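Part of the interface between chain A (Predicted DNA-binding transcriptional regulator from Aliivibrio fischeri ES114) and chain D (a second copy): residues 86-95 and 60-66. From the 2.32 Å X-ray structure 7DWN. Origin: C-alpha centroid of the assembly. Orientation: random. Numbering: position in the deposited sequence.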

# COMPACT_ATOMS: atom_id res chain seq x y z
N ASP A 86 8.08 21.65 8.08
CA ASP A 86 7.38 22.89 7.77
C ASP A 86 6.52 23.35 8.95
O ASP A 86 6.47 24.54 9.26
CB ASP A 86 6.52 22.71 6.52
CG ASP A 86 7.36 22.52 5.27
OD1 ASP A 86 8.31 23.30 5.07
OD2 ASP A 86 7.06 21.60 4.49
N LEU A 87 5.83 22.41 9.61
CA LEU A 87 4.99 22.78 10.74
C LEU A 87 5.82 23.34 11.89
O LEU A 87 5.42 24.31 12.54
CB LEU A 87 4.18 21.57 11.20
CG LEU A 87 3.28 20.93 10.15
CD1 LEU A 87 2.46 19.80 10.76
CD2 LEU A 87 2.38 21.99 9.55
N SER A 88 6.98 22.74 12.15
CA SER A 88 7.82 23.20 13.25
C SER A 88 8.41 24.57 12.97
O SER A 88 8.53 25.40 13.88
CB SER A 88 8.93 22.18 13.53
OG SER A 88 9.77 22.04 12.40
N GLN A 89 8.81 24.82 11.72
CA GLN A 89 9.45 26.10 11.41
C GLN A 89 8.51 27.28 11.67
O GLN A 89 8.98 28.36 12.05
CB GLN A 89 9.92 26.12 9.96
CG GLN A 89 11.10 25.20 9.69
CD GLN A 89 11.46 25.14 8.23
OE1 GLN A 89 10.68 25.55 7.36
NE2 GLN A 89 12.65 24.62 7.93
N LEU A 90 7.21 27.09 11.50
CA LEU A 90 6.26 28.19 11.62
C LEU A 90 5.64 28.31 13.01
O LEU A 90 5.13 29.39 13.35
CB LEU A 90 5.15 28.05 10.57
CG LEU A 90 5.49 28.55 9.16
CD1 LEU A 90 6.06 29.96 9.24
CD2 LEU A 90 6.46 27.64 8.43
N GLY A 91 5.66 27.26 13.81
CA GLY A 91 5.18 27.31 15.17
C GLY A 91 3.90 26.52 15.36
O GLY A 91 3.33 25.96 14.42
N GLY A 92 3.45 26.49 16.62
CA GLY A 92 2.23 25.78 16.98
C GLY A 92 0.95 26.40 16.46
O GLY A 92 -0.09 25.73 16.49
N ASN A 93 1.00 27.65 16.00
CA ASN A 93 -0.16 28.30 15.41
C ASN A 93 -0.22 28.15 13.90
O ASN A 93 -0.88 28.95 13.22
CB ASN A 93 -0.18 29.79 15.79
CG ASN A 93 -0.30 30.01 17.28
OD1 ASN A 93 -0.93 29.22 17.99
ND2 ASN A 93 0.29 31.09 17.77
N VAL A 94 0.47 27.14 13.34
CA VAL A 94 0.41 26.90 11.91
C VAL A 94 -0.93 26.28 11.55
O VAL A 94 -1.46 25.43 12.28
CB VAL A 94 1.58 26.01 11.46
CG1 VAL A 94 1.54 24.65 12.15
CG2 VAL A 94 1.58 25.84 9.94
N VAL A 95 -1.51 26.74 10.44
CA VAL A 95 -2.77 26.21 9.93
C VAL A 95 -2.50 25.71 8.51
O VAL A 95 -2.12 26.50 7.64
CB VAL A 95 -3.89 27.26 9.95
CG1 VAL A 95 -5.21 26.65 9.52
CG2 VAL A 95 -4.01 27.87 11.34
N THR D 60 0.06 20.22 19.93
CA THR D 60 0.30 21.04 18.76
C THR D 60 0.11 20.18 17.51
O THR D 60 0.22 18.96 17.57
CB THR D 60 1.70 21.65 18.81
OG1 THR D 60 2.68 20.60 18.70
CG2 THR D 60 1.93 22.40 20.12
N PRO D 61 -0.18 20.80 16.36
CA PRO D 61 -0.24 20.02 15.12
C PRO D 61 0.97 19.10 14.92
O PRO D 61 0.81 17.89 14.64
CB PRO D 61 -0.32 21.10 14.03
CG PRO D 61 -0.97 22.28 14.72
CD PRO D 61 -0.52 22.22 16.16
N SER D 62 2.18 19.64 15.09
CA SER D 62 3.38 18.82 15.06
C SER D 62 3.30 17.69 16.08
O SER D 62 3.68 16.55 15.78
CB SER D 62 4.62 19.68 15.32
OG SER D 62 4.83 20.60 14.27
N GLY D 63 2.82 17.98 17.29
CA GLY D 63 2.66 16.93 18.28
C GLY D 63 1.64 15.89 17.87
O GLY D 63 1.81 14.69 18.14
N LYS D 64 0.58 16.32 17.18
CA LYS D 64 -0.44 15.38 16.73
C LYS D 64 0.13 14.39 15.72
O LYS D 64 -0.19 13.19 15.78
CB LYS D 64 -1.63 16.14 16.15
CG LYS D 64 -2.42 16.91 17.20
CD LYS D 64 -3.58 17.68 16.59
CE LYS D 64 -4.33 18.46 17.67
NZ LYS D 64 -5.46 19.26 17.12
N LEU D 65 0.97 14.85 14.79
CA LEU D 65 1.59 13.91 13.86
C LEU D 65 2.68 13.08 14.54
O LEU D 65 2.82 11.87 14.29
CB LEU D 65 2.16 14.65 12.65
CG LEU D 65 1.15 15.35 11.73
CD1 LEU D 65 1.86 16.08 10.61
CD2 LEU D 65 0.16 14.34 11.17
N PHE D 66 3.47 13.71 15.41
CA PHE D 66 4.54 12.99 16.06
C PHE D 66 4.02 11.96 17.05
O PHE D 66 4.77 11.06 17.42
CB PHE D 66 5.49 13.96 16.77
CG PHE D 66 6.77 13.31 17.22
CD1 PHE D 66 7.79 13.07 16.31
CD2 PHE D 66 6.95 12.93 18.53
CE1 PHE D 66 8.96 12.46 16.71
CE2 PHE D 66 8.12 12.32 18.94
CZ PHE D 66 9.13 12.09 18.03

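The contact is small, 274 Å² over both sides, and no hydrogen bond crosses between the stretches; it consists of van der Waals packing, largely between apolar groups. Chain D presents the first turns of a helix, while chain A offers the end of a helix, a turn and the start of a strand. The helices run at 151° to each other, nearly antiparallel, with their axes 9.7 Å apart at closest approach.

T60(D) sits at the N-cap. Its OG1 accepts from G63(D) N at 3.0 Å, a capping bond that occupies a backbone NH the first turn of a helix cannot satisfy by itself. Its CA lies 5.4 Å from the CA of G92(A), the closest CA pair between the stretches. An ideal CB on G92(A) would fall 3.7 Å from T60(D) CG2, close but not a severe clash, so the contact alone does not demand glycine there. G91(A) is different: it ends the chain A helix with a positive phi, and at its backbone angles a CB would jam against the carbonyl O of L90(A). The requirement is local, since nothing of the chain D stretch lies within 5.5 Å of where that CB would be.

P61(D), the first helical residue, meets three parts of chain A. Its CD packs 3.6 Å from G92(A) O, its CG lies 4.3 Å from V94(A) CG1, and its CB is 4.5 Å from L87(A) CD1. A proline suits the first turn of a helix, where its missing NH costs no helical hydrogen bond, and here its ring becomes a compact apolar surface.

The CA-to-CB bond of S62(D) points toward the chain A stretch, and its OG comes within 3.3 Å of L87(A) CB. The same OG is 3.7 Å from S88(A) N, but no hydrogen bond forms there. The small side chain goes with a close backbone approach, the CA atoms of S62(D) and L87(A) being 6.1 Å apart.

G63(D) and K64(D) make no contact with the chain A stretch. One turn on from P61(D), L65(D) returns to the interface, its N bonded to P61(D) O at 3.0 Å. Its CD1 meets L87(A) CD1 at 3.8 Å.

L87(A) thus ties the contact together, touching P61(D), S62(D) and L65(D) and losing more area than any other residue here, beside a turn whose G92(A) carbonyl O lies against the proline ring.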